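Side-chain contacts in Exo-beta-1,4-mannosidase (Rhizomucor miehei, PDB 4LYP), which hydrolyses beta-mannosides, probably releasing mannose from their non-reducing ends, and also has transglycosylation activity: residues K40-G45 and S380-S385; E53-R58 and V229-Q234; P401-P404 and V408-G411. All coordinates share one frame; numbering follows the deposited sequence. Where two conformers were deposited one is given.

Contact 1: residues K40-G45 and S380-S385; sequences KIASDG and SNRSFS. With GAI (guanidine), chain D.
Asp44 and Arg382 approach from opposite directions and join in a two-pronged salt bridge at the protein surface. The grip is end-on: Arg382 NH1 donates to Asp44 OD1 at 2.8 Å, with an N-H...O angle of 166°, while Arg382 NH2 donates to Asp44 OD2 at 2.9 Å along a more bent path. Both oxygens are met on their syn side, yet the groups are not coplanar, the carboxylate being turned 35° from the guanidinium. Ala42 CB adds a small apolar touch at the guanidinium edge, 3.8 Å from Arg382 NH2. At another part of that edge, and in its plane, guanidine N1 lies 2.9 Å from Arg382 NE.

The backbone sets the place of each partner. Asp44 stands in a type I turn from Ala42 to Gly45, closed by Gly45 N to Ala42 O. Arg382 has positive phi as the C-prime residue of a Schellman motif that ends helix 362-380, and a bend at chi3 (72°) turns its guanidinium toward the turn. In the second shell, Lys46 N gives a further hydrogen bond to Asp44 OD2 and so supports the carboxylate, while Lys46 O is hydrogen-bonded to the guanidine. Leu447 of helix 429-448 touches the arginine as well. The salt bridge therefore ties the N-terminal turn after strand 40-41 to the junction of helix 362-380 and strand 386-394, beside a guanidine pocket on the N-terminal side of the TIM barrel.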
# COMPACT_ATOMS: atom_id res chain seq x y z
N LYS A 40 1.20 11.44 14.80
CA LYS A 40 0.21 11.16 15.85
C LYS A 40 -1.15 11.48 15.29
O LYS A 40 -1.29 12.12 14.23
CB LYS A 40 0.46 12.07 17.09
CG LYS A 40 1.87 11.97 17.58
CD LYS A 40 2.17 12.94 18.72
CE LYS A 40 3.69 12.97 19.03
NZ LYS A 40 4.50 13.70 17.93
N ILE A 41 -2.19 11.08 16.01
CA ILE A 41 -3.55 11.55 15.70
C ILE A 41 -3.73 12.86 16.49
O ILE A 41 -3.42 12.94 17.68
CB ILE A 41 -4.63 10.53 16.12
CG1 ILE A 41 -4.31 9.12 15.61
CG2 ILE A 41 -6.03 11.05 15.70
CD1 ILE A 41 -4.25 9.09 14.08
N ALA A 42 -4.23 13.87 15.82
CA ALA A 42 -4.65 15.07 16.52
C ALA A 42 -5.56 14.70 17.70
O ALA A 42 -6.41 13.83 17.60
CB ALA A 42 -5.40 15.97 15.60
N SER A 43 -5.46 15.43 18.82
CA SER A 43 -6.28 15.16 20.02
C SER A 43 -7.78 15.25 19.70
O SER A 43 -8.56 14.49 20.32
CB SER A 43 -5.95 16.13 21.11
OG SER A 43 -6.30 17.44 20.67
N ASP A 44 -8.20 16.04 18.66
CA ASP A 44 -9.60 16.09 18.25
C ASP A 44 -10.06 15.07 17.20
O ASP A 44 -11.18 15.13 16.78
CB ASP A 44 -9.96 17.52 17.81
CG ASP A 44 -9.34 17.92 16.49
OD1 ASP A 44 -9.52 19.16 16.18
OD2 ASP A 44 -8.68 17.12 15.74
N GLY A 45 -9.13 14.20 16.79
CA GLY A 45 -9.47 13.09 15.89
C GLY A 45 -9.59 13.41 14.43
O GLY A 45 -9.82 12.49 13.63
N SER A 380 -9.26 20.63 3.40
CA SER A 380 -9.42 22.03 3.83
C SER A 380 -10.40 22.16 4.94
O SER A 380 -10.26 23.10 5.72
CB SER A 380 -9.81 22.94 2.65
OG SER A 380 -8.76 22.94 1.64
N ASN A 381 -11.39 21.27 5.00
CA ASN A 381 -12.33 21.26 6.11
C ASN A 381 -11.97 20.17 7.13
O ASN A 381 -12.76 19.85 8.04
CB ASN A 381 -13.77 21.05 5.57
CG ASN A 381 -14.85 21.61 6.50
OD1 ASN A 381 -14.59 22.50 7.31
ND2 ASN A 381 -16.06 21.08 6.38
N ARG A 382 -10.79 19.59 7.03
CA ARG A 382 -10.35 18.57 7.99
C ARG A 382 -11.28 17.32 7.97
O ARG A 382 -11.49 16.68 8.99
CB ARG A 382 -10.02 19.10 9.40
CG ARG A 382 -8.93 20.17 9.39
CD ARG A 382 -8.64 20.67 10.79
NE ARG A 382 -7.91 19.61 11.58
CZ ARG A 382 -8.20 19.23 12.83
NH1 ARG A 382 -9.29 19.69 13.49
NH2 ARG A 382 -7.38 18.35 13.45
N SER A 383 -11.66 16.90 6.76
CA SER A 383 -12.49 15.71 6.57
C SER A 383 -11.74 14.60 5.83
O SER A 383 -12.32 13.58 5.56
CB SER A 383 -13.77 16.07 5.80
OG SER A 383 -14.46 17.02 6.59
N PHE A 384 -10.50 14.83 5.42
CA PHE A 384 -9.71 13.85 4.67
C PHE A 384 -8.28 14.23 4.91
O PHE A 384 -7.96 15.41 4.99
CB PHE A 384 -10.03 13.89 3.14
CG PHE A 384 -10.25 12.52 2.53
CD1 PHE A 384 -9.14 11.83 2.06
CD2 PHE A 384 -11.48 11.93 2.50
CE1 PHE A 384 -9.28 10.60 1.50
CE2 PHE A 384 -11.66 10.66 1.98
CZ PHE A 384 -10.53 9.99 1.50
N SER A 385 -7.40 13.24 4.97
CA SER A 385 -6.03 13.52 5.32
C SER A 385 -5.02 13.38 4.18
O SER A 385 -3.91 13.79 4.36
CB SER A 385 -5.56 12.72 6.52
OG SER A 385 -6.10 13.21 7.73
C GAI D . -5.38 17.91 9.37
N1 GAI D . -5.36 18.96 10.39
N2 GAI D . -6.31 16.90 8.94
N3 GAI D . -4.29 17.73 8.71

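Contact 2: residues E53-R58 and V229-Q234; sequences EPYLIR and VIMSWQ. With GAI (guanidine), chain D.
Met231 and Ile57 reach toward each other tip to tip inside the TIM barrel, joining its first strand, 53-61, to its fourth, 230-234. No backbone bond links these strands: the nearest CA atoms, those of Ile57 and Met231, are 10.5 Å apart, so the side chains alone span the interior. Met231 does so by running extended, its CG anti to the backbone N (chi1 166°) and the chain straight beyond. Ile57 answers with the end of its longer branch, CD1, which lies 3.7 Å from Met231 SD and 3.8 Å from Met231 CE.

From two residues earlier on the first strand, Tyr55 CE2 lies 4.3 Å from Met231 SD. The sulfur is near the ring plane, at its edge, and the tyrosine hydroxyl is hydrogen-bonded to Thr144 OG1 at the start of strand 144-148. Phe48 of the N-terminal hairpin touches Tyr55, Ile57 and Met231 alike, packing against this buried apolar group. Between the inward-facing tyrosine and isoleucine, Leu56 turns instead toward helix 429-448. There it borders the guanidine together with Pro54: Leu56 CD2 lies 3.3 Å from guanidine N3, and Pro54 CB lies 3.6 Å from guanidine N1.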
# COMPACT_ATOMS: atom_id res chain seq x y z
N GLU A 53 2.51 20.14 14.43
CA GLU A 53 1.70 20.79 13.36
C GLU A 53 0.84 19.77 12.64
O GLU A 53 1.18 18.58 12.63
CB GLU A 53 2.59 21.49 12.33
CG GLU A 53 3.41 22.60 12.95
CD GLU A 53 4.43 23.15 11.99
OE1 GLU A 53 4.53 22.81 10.83
OE2 GLU A 53 5.19 24.02 12.48
N PRO A 54 -0.25 20.18 12.03
CA PRO A 54 -1.02 19.24 11.15
C PRO A 54 -0.07 18.56 10.17
O PRO A 54 0.90 19.14 9.70
CB PRO A 54 -2.01 20.18 10.45
CG PRO A 54 -2.27 21.28 11.48
CD PRO A 54 -0.84 21.54 12.06
N TYR A 55 -0.47 17.32 9.80
CA TYR A 55 0.33 16.53 8.86
C TYR A 55 -0.63 15.91 7.85
O TYR A 55 -1.51 15.11 8.21
CB TYR A 55 1.13 15.48 9.65
CG TYR A 55 2.06 14.64 8.81
CD1 TYR A 55 3.25 15.23 8.34
CD2 TYR A 55 1.87 13.31 8.54
CE1 TYR A 55 4.17 14.50 7.59
CE2 TYR A 55 2.76 12.55 7.85
CZ TYR A 55 3.89 13.14 7.35
OH TYR A 55 4.78 12.38 6.60
N LEU A 56 -0.52 16.31 6.58
CA LEU A 56 -1.31 15.75 5.49
C LEU A 56 -0.44 14.83 4.66
O LEU A 56 0.77 15.00 4.49
CB LEU A 56 -1.94 16.85 4.64
CG LEU A 56 -3.08 17.64 5.34
CD1 LEU A 56 -3.53 18.78 4.45
CD2 LEU A 56 -4.31 16.79 5.54
N ILE A 57 -1.11 13.83 4.11
CA ILE A 57 -0.42 12.71 3.40
C ILE A 57 -0.31 12.96 1.90
O ILE A 57 -1.28 12.79 1.14
CB ILE A 57 -1.16 11.36 3.69
CG1 ILE A 57 -1.32 11.12 5.21
CG2 ILE A 57 -0.44 10.22 2.98
CD1 ILE A 57 -0.00 11.14 6.03
N ARG A 58 0.89 13.38 1.51
CA ARG A 58 1.25 13.59 0.11
C ARG A 58 1.90 12.30 -0.36
O ARG A 58 3.14 12.18 -0.40
CB ARG A 58 2.21 14.78 -0.00
CG ARG A 58 1.55 16.12 0.31
CD ARG A 58 2.60 17.24 0.35
NE ARG A 58 3.38 17.26 1.59
CZ ARG A 58 4.70 17.51 1.67
NH1 ARG A 58 5.49 17.53 0.60
NH2 ARG A 58 5.22 17.75 2.88
N VAL A 229 10.67 7.73 11.42
CA VAL A 229 10.41 7.67 9.98
C VAL A 229 9.21 6.77 9.69
O VAL A 229 8.54 6.93 8.67
CB VAL A 229 11.69 7.20 9.26
CG1 VAL A 229 11.42 6.89 7.79
CG2 VAL A 229 12.79 8.28 9.40
N ILE A 230 8.93 5.78 10.56
CA ILE A 230 7.75 4.95 10.41
C ILE A 230 6.56 5.74 10.95
O ILE A 230 6.53 6.06 12.16
CB ILE A 230 7.99 3.60 11.11
CG1 ILE A 230 9.03 2.81 10.31
CG2 ILE A 230 6.66 2.83 11.24
CD1 ILE A 230 9.56 1.60 11.04
N MET A 231 5.58 6.01 10.10
CA MET A 231 4.32 6.61 10.49
C MET A 231 3.42 5.60 11.16
O MET A 231 2.74 5.91 12.17
CB MET A 231 3.63 7.21 9.23
CG MET A 231 2.17 7.54 9.52
SD MET A 231 1.45 8.43 8.12
CE MET A 231 -0.31 8.18 8.41
N SER A 232 3.26 4.45 10.55
CA SER A 232 2.31 3.47 11.07
C SER A 232 2.73 2.05 10.75
O SER A 232 3.44 1.80 9.75
CB SER A 232 0.88 3.75 10.55
OG SER A 232 0.88 3.53 9.17
N TRP A 233 2.26 1.13 11.58
CA TRP A 233 2.28 -0.32 11.29
C TRP A 233 0.91 -0.67 10.78
O TRP A 233 -0.10 -0.33 11.41
CB TRP A 233 2.52 -1.11 12.55
CG TRP A 233 3.87 -0.81 13.12
CD1 TRP A 233 4.19 -0.01 14.23
CD2 TRP A 233 5.15 -1.24 12.60
NE1 TRP A 233 5.55 0.08 14.38
CE2 TRP A 233 6.17 -0.65 13.41
CE3 TRP A 233 5.52 -2.07 11.53
CZ2 TRP A 233 7.51 -0.86 13.16
CZ3 TRP A 233 6.85 -2.27 11.27
CH2 TRP A 233 7.84 -1.68 12.10
N GLN A 234 0.84 -1.34 9.64
CA GLN A 234 -0.45 -1.70 9.02
C GLN A 234 -0.61 -3.20 9.05
O GLN A 234 0.29 -3.93 8.60
CB GLN A 234 -0.53 -1.13 7.62
CG GLN A 234 -1.81 -1.51 6.91
CD GLN A 234 -1.91 -0.65 5.68
OE1 GLN A 234 -1.36 -1.02 4.61
NE2 GLN A 234 -2.57 0.51 5.79
C GAI D . -5.38 17.91 9.37
N1 GAI D . -5.36 18.96 10.39
N2 GAI D . -6.31 16.90 8.94
N3 GAI D . -4.29 17.73 8.71

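Contact 3: residues P401-P404 and V408-G411; sequences PPNP and VWLG
Asn403 and Trp409 meet through side chains swung in different ways from their backbones: the amide stem of Asn403 is tucked between its backbone N and carbonyl carbon (chi1 82°), whereas Trp409 CG stands beside the backbone N and opposite the carbonyl carbon (chi1 -71°). Although the CA-CB bond of Trp409 does not aim at 401-404, this torsion carries the pyrrole side of the indole toward the asparagine. The amide and ring planes end nearly perpendicular, 89° apart. Asn403 ND2 is then 3.7 Å from Trp409 NE1, a pairing of two donors that cannot bond directly. A water resolves it by accepting from both, at 3.0 Å from Asn403 ND2 and 3.1 Å from Trp409 NE1, and it lies in the indole plane at the ring edge. The other end of the amide looks back into its own loop, where Asn403 OD1 accepts a hydrogen bond from Met407 N and so fixes the rotation of the group.

Both segments belong to the long loop that follows the eighth strand of the TIM barrel, 386-394, on the C-terminal face. Further along the same loop, Glu416 lines a second guanidine site with Trp153, Glu238, Trp293 and Asn296. Trp409 is buried against Gln64 and helix 65-69, and its carbonyl accepts from Arg80 NH2 of helix 78-90, which ties the loop to the region after the first strand; Met112, after strand 95-99, also touches the indole.

Val408 makes the apolar half of the contact. One methyl, CG2, sits over one face of the Pro402 ring, 3.6 Å from Pro402 CA and 3.8 Å from Pro402 CG. Val408 CG2 is also 3.9 Å from Pro401 C, and Val408 touches His418.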
# COMPACT_ATOMS: atom_id res chain seq x y z
N PRO A 401 13.31 -6.45 -19.71
CA PRO A 401 13.38 -7.86 -19.39
C PRO A 401 13.32 -8.11 -17.90
O PRO A 401 13.81 -7.30 -17.06
CB PRO A 401 14.73 -8.28 -19.96
CG PRO A 401 15.53 -7.03 -20.04
CD PRO A 401 14.59 -5.92 -20.21
N PRO A 402 12.87 -9.30 -17.46
CA PRO A 402 12.97 -9.66 -16.04
C PRO A 402 14.41 -9.77 -15.57
O PRO A 402 15.30 -10.17 -16.38
CB PRO A 402 12.25 -11.04 -15.99
CG PRO A 402 11.41 -11.12 -17.27
CD PRO A 402 12.17 -10.30 -18.29
N ASN A 403 14.66 -9.45 -14.32
CA ASN A 403 15.94 -9.68 -13.72
C ASN A 403 16.18 -11.22 -13.49
O ASN A 403 15.31 -12.03 -13.90
CB ASN A 403 16.09 -8.83 -12.47
CG ASN A 403 15.45 -9.43 -11.23
OD1 ASN A 403 14.74 -10.45 -11.28
ND2 ASN A 403 15.66 -8.82 -10.08
N PRO A 404 17.32 -11.65 -12.97
CA PRO A 404 17.60 -13.10 -12.87
C PRO A 404 16.66 -13.84 -11.94
O PRO A 404 16.58 -15.08 -12.06
CB PRO A 404 19.07 -13.14 -12.35
CG PRO A 404 19.64 -11.82 -12.85
CD PRO A 404 18.51 -10.84 -12.71
N VAL A 408 10.20 -8.07 -13.13
CA VAL A 408 10.19 -6.77 -13.84
C VAL A 408 9.66 -5.81 -12.81
O VAL A 408 8.45 -5.63 -12.63
CB VAL A 408 9.31 -6.80 -15.12
CG1 VAL A 408 9.33 -5.41 -15.79
CG2 VAL A 408 9.82 -7.84 -16.09
N TRP A 409 10.59 -5.19 -12.06
CA TRP A 409 10.17 -4.34 -10.92
C TRP A 409 9.59 -3.07 -11.47
O TRP A 409 10.17 -2.40 -12.34
CB TRP A 409 11.34 -4.02 -10.00
CG TRP A 409 11.82 -5.23 -9.20
CD1 TRP A 409 13.06 -5.78 -9.21
CD2 TRP A 409 11.05 -5.97 -8.22
NE1 TRP A 409 13.16 -6.81 -8.31
CE2 TRP A 409 11.90 -6.98 -7.70
CE3 TRP A 409 9.73 -5.92 -7.76
CZ2 TRP A 409 11.48 -7.90 -6.73
CZ3 TRP A 409 9.33 -6.83 -6.81
CH2 TRP A 409 10.19 -7.79 -6.29
N LEU A 410 8.44 -2.69 -10.93
CA LEU A 410 7.74 -1.41 -11.23
C LEU A 410 6.55 -1.39 -10.26
O LEU A 410 6.55 -2.12 -9.27
CB LEU A 410 7.41 -1.23 -12.73
CG LEU A 410 7.03 -2.46 -13.51
CD1 LEU A 410 5.74 -3.14 -13.02
CD2 LEU A 410 6.93 -2.07 -14.97
N GLY A 411 5.53 -0.56 -10.51
CA GLY A 411 4.48 -0.38 -9.52
C GLY A 411 3.41 -1.50 -9.51
O GLY A 411 2.55 -1.46 -8.61
O HOH W 1 14.53 -9.40 -7.37

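In the fold
Contact 2 is the buried one of the three, apolar across the barrel interior; contacts 1 and 3 lie at the surface and use polar groups, a direct salt bridge in one and a water bridge beside proline packing in the other. Contacts 1 and 2 are neighbours, their centres 12 Å apart. Ser385 O probably accepts a hydrogen bond from Ile57 N, where the chain enters the eighth strand beside the first, and both contacts border the same guanidine. Contact 3 lies on the opposite side of the chain's centre, about 14 Å from contact 2 and about 20 Å from contact 1 between nearest atoms, and joins two parts of a single loop instead of distant segments.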